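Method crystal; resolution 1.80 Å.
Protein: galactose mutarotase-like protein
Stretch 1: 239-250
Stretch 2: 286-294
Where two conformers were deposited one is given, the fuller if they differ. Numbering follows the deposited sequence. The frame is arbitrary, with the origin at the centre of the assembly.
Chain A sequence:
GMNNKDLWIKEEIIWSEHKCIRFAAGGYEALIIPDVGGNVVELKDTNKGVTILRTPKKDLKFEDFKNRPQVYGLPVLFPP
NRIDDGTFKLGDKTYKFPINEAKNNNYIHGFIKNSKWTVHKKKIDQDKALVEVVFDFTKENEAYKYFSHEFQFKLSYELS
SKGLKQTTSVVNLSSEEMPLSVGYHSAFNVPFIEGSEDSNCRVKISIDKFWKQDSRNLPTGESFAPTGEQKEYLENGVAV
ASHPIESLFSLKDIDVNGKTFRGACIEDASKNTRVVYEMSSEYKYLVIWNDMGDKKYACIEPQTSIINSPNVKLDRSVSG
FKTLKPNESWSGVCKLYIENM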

ATOM      1  N   ALA A 239      18.970   8.301  -2.217  1.00 15.44           N
ATOM      2  CA  ALA A 239      19.169   8.433  -0.751  1.00 17.67           C
ATOM      3  C   ALA A 239      17.938   9.141  -0.233  1.00 19.35           C
ATOM      4  O   ALA A 239      17.866  10.364  -0.196  1.00 19.63           O
ATOM      5  CB  ALA A 239      20.447   9.238  -0.432  1.00 19.84           C
ATOM      6  N   VAL A 240      16.945   8.352   0.131  1.00 19.55           N
ATOM      7  CA  VAL A 240      15.601   8.849   0.390  1.00 20.41           C
ATOM      8  C   VAL A 240      15.534   9.777   1.599  1.00 21.04           C
ATOM      9  O   VAL A 240      14.641  10.583   1.691  1.00 22.56           O
ATOM     10  CB  VAL A 240      14.610   7.666   0.546  1.00 22.04           C
ATOM     11  CG1 VAL A 240      14.994   6.777   1.722  1.00 19.38           C
ATOM     12  CG2 VAL A 240      13.190   8.134   0.692  1.00 24.46           C
ATOM     13  N   ALA A 241      16.488   9.669   2.504  1.00 18.25           N
ATOM     14  CA  ALA A 241      16.447  10.491   3.715  1.00 22.44           C
ATOM     15  C   ALA A 241      17.091  11.867   3.547  1.00 23.25           C
ATOM     16  O   ALA A 241      17.084  12.645   4.481  1.00 27.84           O
ATOM     17  CB  ALA A 241      17.103   9.754   4.856  1.00 22.12           C
ATOM     18  N   SER A 242      17.620  12.192   2.373  1.00 24.21           N
ATOM     19  CA  SER A 242      18.420  13.417   2.254  0.60 26.25           C
ATOM     20  C   SER A 242      17.587  14.689   2.093  1.00 25.73           C
ATOM     21  O   SER A 242      18.029  15.756   2.473  1.00 25.35           O
ATOM     22  CB  SER A 242      19.473  13.296   1.143  0.60 27.88           C
ATOM     23  OG  SER A 242      18.885  12.893  -0.073  0.60 27.39           O
ATOM     24  N   HIS A 243      16.376  14.591   1.568  1.00 20.98           N
ATOM     25  CA  HIS A 243      15.541  15.776   1.389  1.00 20.66           C
ATOM     26  C   HIS A 243      14.088  15.366   1.165  1.00 19.64           C
ATOM     27  O   HIS A 243      13.834  14.193   0.958  1.00 19.39           O
ATOM     28  CB  HIS A 243      16.058  16.592   0.184  1.00 23.01           C
ATOM     29  CG  HIS A 243      16.110  15.803  -1.085  1.00 26.46           C
ATOM     30  ND1 HIS A 243      15.006  15.607  -1.887  1.00 38.65           N
ATOM     31  CD2 HIS A 243      17.127  15.130  -1.674  1.00 40.64           C
ATOM     32  CE1 HIS A 243      15.340  14.846  -2.915  1.00 33.84           C
ATOM     33  NE2 HIS A 243      16.623  14.542  -2.810  1.00 37.19           N
ATOM     34  N   PRO A 244      13.141  16.327   1.182  1.00 20.56           N
ATOM     35  CA  PRO A 244      11.742  15.959   0.971  1.00 19.60           C
ATOM     36  C   PRO A 244      11.517  15.423  -0.447  1.00 18.85           C
ATOM     37  O   PRO A 244      12.062  15.950  -1.424  1.00 19.88           O
ATOM     38  CB  PRO A 244      10.989  17.269   1.176  1.00 21.55           C
ATOM     39  CG  PRO A 244      11.856  18.037   2.121  1.00 22.05           C
ATOM     40  CD  PRO A 244      13.260  17.721   1.661  1.00 23.42           C
ATOM     41  N   ILE A 245      10.721  14.371  -0.517  1.00 16.88           N
ATOM     42  CA  ILE A 245      10.376  13.697  -1.773  1.00 16.45           C
ATOM     43  C   ILE A 245       8.887  13.496  -1.753  1.00 15.31           C
ATOM     44  O   ILE A 245       8.347  13.030  -0.761  1.00 14.41           O
ATOM     45  CB  ILE A 245      11.069  12.311  -1.888  1.00 17.32           C
ATOM     46  CG1 ILE A 245      12.572  12.496  -2.083  1.00 18.89           C
ATOM     47  CG2 ILE A 245      10.453  11.510  -3.092  1.00 18.23           C
ATOM     48  CD1 ILE A 245      13.446  11.233  -1.916  1.00 14.43           C
ATOM     49  N   GLU A 246       8.227  13.871  -2.844  1.00 14.76           N
ATOM     50  CA  GLU A 246       6.796  13.579  -3.048  1.00 16.43           C
ATOM     51  C   GLU A 246       6.596  13.514  -4.549  1.00 15.20           C
ATOM     52  O   GLU A 246       6.542  14.552  -5.212  1.00 14.79           O
ATOM     53  CB  GLU A 246       5.880  14.637  -2.405  1.00 18.34           C
ATOM     54  CG  GLU A 246       4.399  14.279  -2.500  1.00 22.29           C
ATOM     55  CD  GLU A 246       3.449  15.304  -1.846  1.00 35.26           C
ATOM     56  OE1 GLU A 246       3.919  16.206  -1.118  1.00 33.31           O
ATOM     57  OE2 GLU A 246       2.223  15.178  -2.073  1.00 39.97           O
ATOM     58  N   SER A 247       6.549  12.293  -5.096  1.00 13.43           N
ATOM     59  CA  SER A 247       6.585  12.134  -6.549  1.00 11.05           C
ATOM     60  C   SER A 247       5.642  11.055  -7.036  1.00 11.83           C
ATOM     61  O   SER A 247       5.447  10.040  -6.383  1.00 13.02           O
ATOM     62  CB  SER A 247       7.991  11.745  -6.973  1.00 12.80           C
ATOM     63  OG  SER A 247       8.932  12.770  -6.696  1.00 16.56           O
ATOM     64  N   LEU A 248       5.129  11.241  -8.254  1.00 11.06           N
ATOM     65  CA  LEU A 248       4.262  10.263  -8.899  1.00 10.28           C
ATOM     66  C   LEU A 248       4.947   9.692 -10.149  1.00 11.22           C
ATOM     67  O   LEU A 248       5.342  10.464 -11.044  1.00 12.20           O
ATOM     68  CB  LEU A 248       2.958  10.937  -9.297  1.00 10.50           C
ATOM     69  CG  LEU A 248       1.986  10.146 -10.147  1.00 13.95           C
ATOM     70  CD1 LEU A 248       1.481   8.866  -9.441  1.00 11.10           C
ATOM     71  CD2 LEU A 248       0.823  11.065 -10.587  1.00  9.09           C
ATOM     72  N   PHE A 249       5.052   8.365 -10.217  1.00 10.41           N
ATOM     73  CA  PHE A 249       5.603   7.682 -11.390  1.00 11.15           C
ATOM     74  C   PHE A 249       4.646   6.657 -11.933  1.00 12.42           C
ATOM     75  O   PHE A 249       3.867   6.067 -11.179  1.00 11.41           O
ATOM     76  CB  PHE A 249       6.887   6.950 -10.993  1.00 10.40           C
ATOM     77  CG  PHE A 249       8.000   7.863 -10.543  1.00 10.54           C
ATOM     78  CD1 PHE A 249       8.771   8.575 -11.480  1.00 11.89           C
ATOM     79  CD2 PHE A 249       8.249   8.039  -9.207  1.00 15.15           C
ATOM     80  CE1 PHE A 249       9.794   9.423 -11.062  1.00 14.13           C
ATOM     81  CE2 PHE A 249       9.265   8.869  -8.785  1.00 14.67           C
ATOM     82  CZ  PHE A 249      10.035   9.573  -9.717  1.00 14.75           C
ATOM     83  N   SER A 250       4.709   6.402 -13.233  1.00 11.58           N
ATOM     84  CA  SER A 250       4.225   5.119 -13.745  1.00 10.87           C
ATOM     85  C   SER A 250       5.292   4.044 -13.547  1.00  9.32           C
ATOM     86  O   SER A 250       6.470   4.347 -13.416  1.00 12.57           O
ATOM     87  CB  SER A 250       3.796   5.228 -15.202  1.00 15.40           C
ATOM     88  OG  SER A 250       4.762   5.890 -15.985  1.00 12.92           O
TER
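Stretch 2 286-294: LVIWNDMGD

Stretch 2 enters as a strand, 286-289, that runs antiparallel to strand 246-250 (162° between their directions, axes 4.8 Å apart at closest), then leaves the sheet through a loop that packs on the loop 240-245. Ser247 and Ile288 form a hydrogen-bonded pair, with Ser247 N to Ile288 O at 2.9 Å and Ile288 N to Ser247 O at 3.0 Å; Phe249 and Leu286 repeat the pattern, with Phe249 N to Leu286 O and Leu286 N to Phe249 O both at 2.8 Å.

Side chains alternate between the two faces. Ile288, fully extended with chi1 and chi2 both t, shares one face with Ser247, Phe249 and Leu286. Its CG2 lies 3.8 Å from Ile245 CG2 and, at the ring edge, 4.0 Å from Phe249 CE2, while its CD1 reaches to 4.4 Å from Val240 CG2; a long branched hydrocarbon suits this buried position. On the other face Leu248 (t, p) brings CD1 to 3.8 Å from Val287 CG2. Beside them, at the more open end, Glu246 extends its chain so that CG lies 3.8 Å from Trp289 CD1, and water 3 bonds to Glu246 OE1 and, weakly, to Trp289 NE1.

Asn290 secures the loop. Its chi1 is p and its CB points toward stretch 1, placing the amide among backbone groups: ND2 donates to Val240 O (2.7 Å) and His243 O (2.8 Å), while OD1 accepts from Ile245 N (2.9 Å). Asparagine fits because one short side chain supplies both donor and acceptor.

Gly293, at phi 81°, adopts a conformation that favours glycine, and a CB would clash with Asn290 ND2 at 2.9 Å. Met292, present as selenomethionine, starts away from stretch 1, but its all-m chain brings CE to 3.5 Å from Pro244 CG, an apolar contact at the exposed margin.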

ATOM      1  N   LEU A 286       2.846   4.641  -8.950  1.00 10.87           N
ATOM      2  CA  LEU A 286       3.395   4.610  -7.609  1.00 11.54           C
ATOM      3  C   LEU A 286       3.715   6.015  -7.169  1.00 11.76           C
ATOM      4  O   LEU A 286       4.222   6.830  -7.965  1.00 11.95           O
ATOM      5  CB  LEU A 286       4.650   3.745  -7.600  1.00 13.95           C
ATOM      6  CG  LEU A 286       5.398   3.600  -6.279  1.00 14.83           C
ATOM      7  CD1 LEU A 286       6.017   2.230  -6.218  1.00 18.14           C
ATOM      8  CD2 LEU A 286       6.460   4.685  -6.098  1.00 15.03           C
ATOM      9  N   VAL A 287       3.389   6.286  -5.906  1.00  9.45           N
ATOM     10  CA  VAL A 287       3.733   7.539  -5.248  1.00  9.03           C
ATOM     11  C   VAL A 287       4.802   7.205  -4.224  1.00  8.94           C
ATOM     12  O   VAL A 287       4.701   6.217  -3.506  1.00 12.24           O
ATOM     13  CB  VAL A 287       2.525   8.218  -4.586  1.00 13.18           C
ATOM     14  CG1 VAL A 287       2.980   9.348  -3.628  1.00 12.44           C
ATOM     15  CG2 VAL A 287       1.554   8.712  -5.661  1.00 14.54           C
ATOM     16  N   ILE A 288       5.876   7.991  -4.217  1.00 11.23           N
ATOM     17  CA  ILE A 288       6.864   7.900  -3.166  1.00 11.43           C
ATOM     18  C   ILE A 288       6.766   9.218  -2.394  1.00 12.26           C
ATOM     19  O   ILE A 288       6.778  10.298  -2.984  1.00 12.91           O
ATOM     20  CB  ILE A 288       8.298   7.614  -3.658  1.00 12.86           C
ATOM     21  CG1 ILE A 288       9.271   7.626  -2.462  1.00 14.74           C
ATOM     22  CG2 ILE A 288       8.746   8.572  -4.811  1.00 12.52           C
ATOM     23  CD1 ILE A 288      10.635   7.102  -2.742  1.00 16.92           C
ATOM     24  N   TRP A 289       6.656   9.113  -1.080  1.00 12.18           N
ATOM     25  CA  TRP A 289       6.504  10.258  -0.203  1.00 13.40           C
ATOM     26  C   TRP A 289       7.238   9.934   1.091  1.00 14.49           C
ATOM     27  O   TRP A 289       6.916   8.937   1.730  1.00 13.44           O
ATOM     28  CB  TRP A 289       5.030  10.514   0.075  1.00 14.53           C
ATOM     29  CG  TRP A 289       4.758  11.544   1.141  1.00 14.15           C
ATOM     30  CD1 TRP A 289       4.876  12.896   1.027  1.00 20.14           C
ATOM     31  CD2 TRP A 289       4.280  11.292   2.482  1.00 16.89           C
ATOM     32  NE1 TRP A 289       4.509  13.505   2.217  1.00 21.11           N
ATOM     33  CE2 TRP A 289       4.137  12.539   3.116  1.00 23.71           C
ATOM     34  CE3 TRP A 289       3.986  10.123   3.213  1.00 16.05           C
ATOM     35  CZ2 TRP A 289       3.700  12.657   4.444  1.00 21.26           C
ATOM     36  CZ3 TRP A 289       3.557  10.247   4.524  1.00 20.63           C
ATOM     37  CH2 TRP A 289       3.427  11.501   5.124  1.00 19.58           C
ATOM     38  N   ASN A 290       8.221  10.747   1.460  1.00 13.53           N
ATOM     39  CA  ASN A 290       9.035  10.426   2.637  1.00 15.39           C
ATOM     40  C   ASN A 290       8.779  11.335   3.858  1.00 16.89           C
ATOM     41  O   ASN A 290       9.603  11.345   4.752  1.00 16.89           O
ATOM     42  CB  ASN A 290      10.519  10.435   2.290  1.00 15.18           C
ATOM     43  CG  ASN A 290      11.032  11.824   1.916  1.00 13.36           C
ATOM     44  OD1 ASN A 290      10.250  12.778   1.829  1.00 13.78           O
ATOM     45  ND2 ASN A 290      12.350  11.940   1.679  1.00 15.11           N
ATOM     46  N   ASP A 291       7.666  12.085   3.857  1.00 15.15           N
ATOM     47  CA  ASP A 291       7.275  12.925   4.983  1.00 18.38           C
ATOM     48  C   ASP A 291       8.440  13.827   5.432  1.00 18.20           C
ATOM     49  O   ASP A 291       8.792  13.835   6.595  1.00 19.10           O
ATOM     50  CB  ASP A 291       6.785  12.044   6.143  1.00 17.37           C
ATOM     51  CG  ASP A 291       5.947  12.819   7.177  1.00 22.28           C
ATOM     52  OD1 ASP A 291       5.793  14.053   7.039  1.00 21.64           O
ATOM     53  OD2 ASP A 291       5.438  12.183   8.138  1.00 19.80           O
HETATM   54  N   MSE A 292       9.032  14.537   4.464  1.00 19.49           N
HETATM   55  CA  MSE A 292      10.182  15.436   4.634  1.00 21.43           C
HETATM   56  C   MSE A 292      11.545  14.738   4.749  1.00 21.36           C
HETATM   57  O   MSE A 292      12.562  15.401   4.632  1.00 20.27           O
HETATM   58  CB  MSE A 292       9.992  16.411   5.809  1.00 22.12           C
HETATM   59  CG  MSE A 292       8.710  17.203   5.804  1.00 26.66           C
HETATM   60 SE   MSE A 292       8.370  18.131   4.120  0.75 28.61          SE
HETATM   61  CE  MSE A 292       9.637  19.620   4.301  1.00 33.81           C
ATOM     62  N   GLY A 293      11.559  13.416   4.935  1.00 20.28           N
ATOM     63  CA  GLY A 293      12.781  12.615   4.998  1.00 19.38           C
ATOM     64  C   GLY A 293      13.511  12.628   6.335  1.00 21.42           C
ATOM     65  O   GLY A 293      14.637  12.147   6.446  1.00 23.48           O
ATOM     66  N   ASP A 294      12.875  13.169   7.358  1.00 21.66           N
ATOM     67  CA  ASP A 294      13.551  13.333   8.656  1.00 23.03           C
ATOM     68  C   ASP A 294      12.886  12.521   9.765  1.00 22.85           C
ATOM     69  O   ASP A 294      13.152  12.746  10.940  1.00 20.06           O
ATOM     70  CB  ASP A 294      13.617  14.823   9.022  1.00 25.41           C
ATOM     71  CG  ASP A 294      12.255  15.446   9.184  1.00 28.03           C
ATOM     72  OD1 ASP A 294      11.223  14.825   8.803  1.00 22.10           O
ATOM     73  OD2 ASP A 294      12.209  16.582   9.691  1.00 33.54           O
TER
HETATM   74  O   HOH W   1      15.347  15.216   4.837  1.00 25.48           O
HETATM   75  O   HOH W   2       7.932  14.716   1.681  1.00 19.79           O
HETATM   76  O   HOH W   3       5.826  16.461   1.123  1.00 35.19           O